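Local structure of 2-polyprenyl-6-methoxyphenol hydroxylase-like FAD-dependent oxidoreductase (Streptomyces sp. NRRL 11266, 6UI5) at residues D155-I160 against F231-A236. The protein is an FAD-dependent oxidoreductase that binds flavin-adenine dinucleotide in a Rossmann-type domain. Sequence-based numbering, arbitrary orientation.
With FAD (flavin-adenine dinucleotide), chain C.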
ATOM      1  N   ASP A 155      20.666  -7.847 -24.419  1.00 66.00           N
ATOM      2  CA  ASP A 155      20.593  -6.899 -25.527  1.00 70.54           C
ATOM      3  C   ASP A 155      19.463  -5.887 -25.385  1.00 62.63           C
ATOM      4  O   ASP A 155      19.008  -5.346 -26.396  1.00 63.27           O
ATOM      5  CB  ASP A 155      20.455  -7.644 -26.854  1.00 75.05           C
ATOM      6  CG  ASP A 155      19.508  -8.827 -26.761  1.00 83.18           C
ATOM      7  OD1 ASP A 155      19.316  -9.356 -25.624  1.00 73.76           O
ATOM      8  OD2 ASP A 155      18.973  -9.222 -27.830  1.00 79.61           O
ATOM      9  N   GLY A 156      18.989  -5.632 -24.164  1.00 51.56           N
ATOM     10  CA  GLY A 156      18.128  -4.490 -23.917  1.00 48.83           C
ATOM     11  C   GLY A 156      16.660  -4.794 -24.089  1.00 54.70           C
ATOM     12  O   GLY A 156      16.239  -5.915 -24.374  1.00 62.74           O
ATOM     13  N   ARG A 157      15.858  -3.743 -23.925  1.00 53.60           N
ATOM     14  CA  ARG A 157      14.414  -3.907 -23.972  1.00 53.91           C
ATOM     15  C   ARG A 157      13.945  -4.599 -25.255  1.00 59.64           C
ATOM     16  O   ARG A 157      13.038  -5.431 -25.220  1.00 62.74           O
ATOM     17  CB  ARG A 157      13.728  -2.547 -23.824  1.00 50.14           C
ATOM     18  CG  ARG A 157      12.229  -2.651 -23.798  1.00 51.74           C
ATOM     19  CD  ARG A 157      11.594  -1.534 -24.590  1.00 71.17           C
ATOM     20  NE  ARG A 157      11.616  -0.282 -23.860  1.00 76.11           N
ATOM     21  CZ  ARG A 157      10.935   0.796 -24.214  1.00 74.31           C
ATOM     22  NH1 ARG A 157      10.164   0.771 -25.291  1.00 83.40           N
ATOM     23  NH2 ARG A 157      11.021   1.895 -23.480  1.00 63.86           N
ATOM     24  N   GLU A 158      14.521  -4.275 -26.400  1.00 69.86           N
ATOM     25  CA  GLU A 158      14.049  -4.913 -27.631  1.00 68.03           C
ATOM     26  C   GLU A 158      14.937  -6.100 -27.998  1.00 76.03           C
ATOM     27  O   GLU A 158      15.481  -6.207 -29.091  1.00 82.81           O
ATOM     28  CB  GLU A 158      13.964  -3.898 -28.757  1.00 61.64           C
ATOM     29  CG  GLU A 158      12.560  -3.296 -28.907  1.00 77.20           C
ATOM     30  CD  GLU A 158      12.309  -2.144 -27.958  1.00 86.43           C
ATOM     31  OE1 GLU A 158      13.289  -1.585 -27.407  1.00 89.05           O
ATOM     32  OE2 GLU A 158      11.123  -1.806 -27.764  1.00 89.60           O
ATOM     33  N   SER A 159      15.042  -7.018 -27.045  1.00 75.83           N
ATOM     34  CA  SER A 159      15.996  -8.115 -27.133  1.00 75.19           C
ATOM     35  C   SER A 159      15.617  -9.069 -28.258  1.00 77.94           C
ATOM     36  O   SER A 159      14.557  -9.700 -28.213  1.00 81.45           O
ATOM     37  CB  SER A 159      16.047  -8.855 -25.799  1.00 66.21           C
ATOM     38  OG  SER A 159      16.806 -10.050 -25.896  1.00 64.75           O
ATOM     39  N   ILE A 160      16.477  -9.173 -29.273  1.00 80.02           N
ATOM     40  CA  ILE A 160      16.303 -10.223 -30.270  1.00 78.29           C
ATOM     41  C   ILE A 160      16.364 -11.594 -29.601  1.00 78.35           C
ATOM     42  O   ILE A 160      15.598 -12.504 -29.947  1.00 78.88           O
ATOM     43  CB  ILE A 160      17.356 -10.093 -31.390  1.00 87.08           C
ATOM     44  CG1 ILE A 160      17.054  -8.899 -32.317  1.00 98.23           C
ATOM     45  CG2 ILE A 160      17.438 -11.386 -32.198  1.00 86.19           C
ATOM     46  CD1 ILE A 160      17.704  -7.571 -31.900  1.00101.78           C
ATOM     47  N   PHE A 231       6.517  11.216 -30.855  1.00102.01           N
ATOM     48  CA  PHE A 231       7.710  10.773 -31.564  1.00102.82           C
ATOM     49  C   PHE A 231       8.057   9.334 -31.226  1.00 97.90           C
ATOM     50  O   PHE A 231       7.885   8.893 -30.087  1.00 99.73           O
ATOM     51  CB  PHE A 231       8.909  11.644 -31.223  1.00105.70           C
ATOM     52  CG  PHE A 231       8.618  13.100 -31.289  1.00112.58           C
ATOM     53  CD1 PHE A 231       8.736  13.795 -32.490  1.00114.77           C
ATOM     54  CD2 PHE A 231       8.210  13.781 -30.154  1.00111.25           C
ATOM     55  CE1 PHE A 231       8.458  15.146 -32.552  1.00114.47           C
ATOM     56  CE2 PHE A 231       7.934  15.131 -30.207  1.00115.52           C
ATOM     57  CZ  PHE A 231       8.059  15.816 -31.409  1.00114.36           C
ATOM     58  N   GLU A 232       8.559   8.616 -32.224  1.00 96.14           N
ATOM     59  CA  GLU A 232       9.122   7.302 -31.986  1.00 98.00           C
ATOM     60  C   GLU A 232      10.409   7.436 -31.187  1.00 98.64           C
ATOM     61  O   GLU A 232      11.172   8.390 -31.362  1.00108.13           O
ATOM     62  CB  GLU A 232       9.384   6.576 -33.306  1.00103.36           C
ATOM     63  CG  GLU A 232       8.136   5.933 -33.880  1.00113.85           C
ATOM     64  CD  GLU A 232       7.268   5.288 -32.797  1.00118.83           C
ATOM     65  OE1 GLU A 232       7.770   4.416 -32.041  1.00118.87           O
ATOM     66  OE2 GLU A 232       6.079   5.667 -32.693  1.00120.14           O
ATOM     67  N   ASP A 233      10.637   6.482 -30.295  1.00 81.41           N
ATOM     68  CA  ASP A 233      11.845   6.487 -29.487  1.00 88.65           C
ATOM     69  C   ASP A 233      13.067   6.527 -30.387  1.00 83.27           C
ATOM     70  O   ASP A 233      13.190   5.723 -31.310  1.00 90.03           O
ATOM     71  CB  ASP A 233      11.887   5.239 -28.596  1.00 87.99           C
ATOM     72  CG  ASP A 233      10.697   5.147 -27.653  1.00 95.44           C
ATOM     73  OD1 ASP A 233       9.684   5.848 -27.897  1.00 97.95           O
ATOM     74  OD2 ASP A 233      10.776   4.363 -26.673  1.00100.81           O
ATOM     75  N   GLY A 234      13.971   7.468 -30.116  1.00 84.27           N
ATOM     76  CA  GLY A 234      15.118   7.682 -30.975  1.00 84.48           C
ATOM     77  C   GLY A 234      15.687   9.090 -30.915  1.00 90.41           C
ATOM     78  O   GLY A 234      15.460   9.843 -29.967  1.00 90.75           O
ATOM     79  N   PRO A 235      16.388   9.493 -31.977  1.00102.73           N
ATOM     80  CA  PRO A 235      17.422  10.533 -31.822  1.00101.68           C
ATOM     81  C   PRO A 235      16.923  11.935 -31.462  1.00 94.38           C
ATOM     82  O   PRO A 235      17.643  12.645 -30.756  1.00105.79           O
ATOM     83  CB  PRO A 235      18.132  10.506 -33.181  1.00100.39           C
ATOM     84  CG  PRO A 235      17.856   9.113 -33.712  1.00 97.56           C
ATOM     85  CD  PRO A 235      16.440   8.876 -33.311  1.00102.52           C
ATOM     86  N   ALA A 236      15.762  12.384 -31.924  1.00 75.37           N
ATOM     87  CA  ALA A 236      15.200  13.627 -31.385  1.00 89.55           C
ATOM     88  C   ALA A 236      16.050  14.850 -31.709  1.00107.18           C
ATOM     89  O   ALA A 236      17.217  14.734 -32.090  1.00124.50           O
ATOM     90  CB  ALA A 236      15.014  13.556 -29.856  1.00 59.49           C
TER
HETATM   91  PA  FAD C 601      21.023  -1.660 -22.359  1.00 59.68           P
HETATM   92  O1A FAD C 601      21.576  -0.536 -21.512  1.00 55.11           O
HETATM   93  O2A FAD C 601      19.825  -1.134 -23.132  1.00 57.52           O
HETATM   94  O5B FAD C 601      22.214  -2.359 -23.275  1.00 62.68           O
HETATM   95  C5B FAD C 601      21.874  -3.307 -24.275  1.00 71.08           C
HETATM   96  C4B FAD C 601      23.027  -3.341 -25.331  1.00 77.94           C
HETATM   97  O4B FAD C 601      22.883  -4.292 -26.221  1.00 73.70           O
HETATM   98  C3B FAD C 601      23.032  -2.027 -26.146  1.00 83.55           C
HETATM   99  O3B FAD C 601      24.323  -1.643 -26.335  1.00 79.98           O
HETATM  100  C2B FAD C 601      22.379  -2.418 -27.487  1.00 80.76           C
HETATM  101  O2B FAD C 601      22.754  -1.390 -28.492  1.00 89.81           O
HETATM  102  C1B FAD C 601      22.939  -3.576 -27.706  1.00 75.56           C
HETATM  103  N9A FAD C 601      22.222  -4.483 -28.582  1.00 65.24           N
HETATM  104  C8A FAD C 601      20.881  -4.612 -28.699  1.00 57.26           C
HETATM  105  N7A FAD C 601      20.635  -5.616 -29.567  1.00 60.20           N
HETATM  106  C5A FAD C 601      21.828  -6.119 -29.967  1.00 67.77           C
HETATM  107  C6A FAD C 601      22.171  -7.148 -30.836  1.00 69.97           C
HETATM  108  N6A FAD C 601      21.513  -8.122 -31.695  1.00 77.11           N
HETATM  109  N1A FAD C 601      23.453  -7.442 -31.068  1.00 62.51           N
HETATM  110  C2A FAD C 601      24.431  -6.747 -30.446  1.00 61.82           C
HETATM  111  N3A FAD C 601      24.094  -5.748 -29.581  1.00 63.46           N
HETATM  112  C4A FAD C 601      22.802  -5.432 -29.345  1.00 61.36           C
HETATM  113  N1  FAD C 601      19.205   3.649 -14.896  1.00127.45           N
HETATM  114  C2  FAD C 601      19.488   4.089 -13.499  1.00130.83           C
HETATM  115  O2  FAD C 601      20.044   3.382 -12.725  1.00127.15           O
HETATM  116  N3  FAD C 601      19.062   5.455 -13.079  1.00133.20           N
HETATM  117  C4  FAD C 601      18.383   6.325 -14.042  1.00128.31           C
HETATM  118  O4  FAD C 601      18.034   7.416 -13.739  1.00133.82           O
HETATM  119  C4X FAD C 601      18.111   5.844 -15.445  1.00114.62           C
HETATM  120  N5  FAD C 601      17.431   6.748 -16.344  1.00108.58           N
HETATM  121  C5X FAD C 601      17.137   6.298 -17.728  1.00112.73           C
HETATM  122  C6  FAD C 601      16.475   7.178 -18.586  1.00109.90           C
HETATM  123  C7  FAD C 601      16.192   6.788 -19.890  1.00113.14           C
HETATM  124  C7M FAD C 601      15.473   7.939 -20.580  1.00115.16           C
HETATM  125  C8  FAD C 601      16.564   5.521 -20.367  1.00117.89           C
HETATM  126  C8M FAD C 601      16.214   5.181 -21.821  1.00117.06           C
HETATM  127  C9  FAD C 601      17.230   4.632 -19.504  1.00121.32           C
HETATM  128  C9A FAD C 601      17.521   5.008 -18.171  1.00117.47           C
HETATM  129  N10 FAD C 601      18.226   4.060 -17.226  1.00103.20           N
HETATM  130  C10 FAD C 601      18.517   4.514 -15.870  1.00114.38           C
HETATM  131  C1' FAD C 601      18.647   2.737 -17.729  1.00 88.92           C
HETATM  132  C2' FAD C 601      18.162   1.462 -17.015  1.00 86.31           C
HETATM  133  O2' FAD C 601      18.907   1.187 -15.887  1.00 89.25           O
HETATM  134  C3' FAD C 601      18.394   0.243 -17.905  1.00 88.27           C
HETATM  135  O3' FAD C 601      17.693  -0.814 -17.329  1.00 94.40           O
HETATM  136  C4' FAD C 601      19.857  -0.228 -18.030  1.00 81.21           C
HETATM  137  O4' FAD C 601      20.729   0.732 -18.558  1.00 79.59           O
HETATM  138  C5' FAD C 601      19.778  -1.387 -19.031  1.00 71.08           C
HETATM  139  O5' FAD C 601      20.921  -2.192 -18.964  1.00 55.95           O
HETATM  140  P   FAD C 601      21.125  -3.441 -20.026  1.00 60.77           P
HETATM  141  O1P FAD C 601      22.603  -3.712 -20.180  1.00 48.53           O
HETATM  142  O2P FAD C 601      20.336  -4.690 -19.679  1.00 64.51           O
HETATM  143  O3P FAD C 601      20.448  -2.906 -21.436  1.00 77.94           O
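Arg157 and Asp233 alone join the two loops, through a long salt bridge in which Arg157 NH1 lies 3.9 Å from Asp233 OD2. Arg157 NH2 is almost as near to the same oxygen, at 4.0 Å. Asp233 OD2 comes in obliquely to the guanidinium, and the guanidinium and carboxylate planes stand 78° apart; with both nitrogens this far from one oxygen, the pair is not the coplanar, two-pronged arrangement of a close ion pair. The arginine reaches across because a chi1 of -177° carries CG away from the backbone N, and the chain then bends at the next two torsions. Glu158 OE2 makes a second long salt bridge to Arg157 NH1, at 3.7 Å, completing a three-residue charge network.

Closer polar partners hold both ends: Arg157 NH2 donates to the carbonyl O of Ser265, while Asp233 OD2 is hydrogen-bonded to the hydroxyl of that serine, in strand 257-271. Behind the arginine the 155-160 loop turns to the cofactor. Asp155 CB packs 3.4 Å from FAD N7A, and Ser159 OG, which caps the following helix at Arg162 N, donates to Asp155 OD1 over 2.6 Å. Gly156 N lies 3.7 Å from FAD C5B.

The long, partly exposed ion pair therefore probably contributes a diffuse electrostatic attraction between the FAD-binding loop and the loop after strand 216-225, with Ser265 providing the directional bonds.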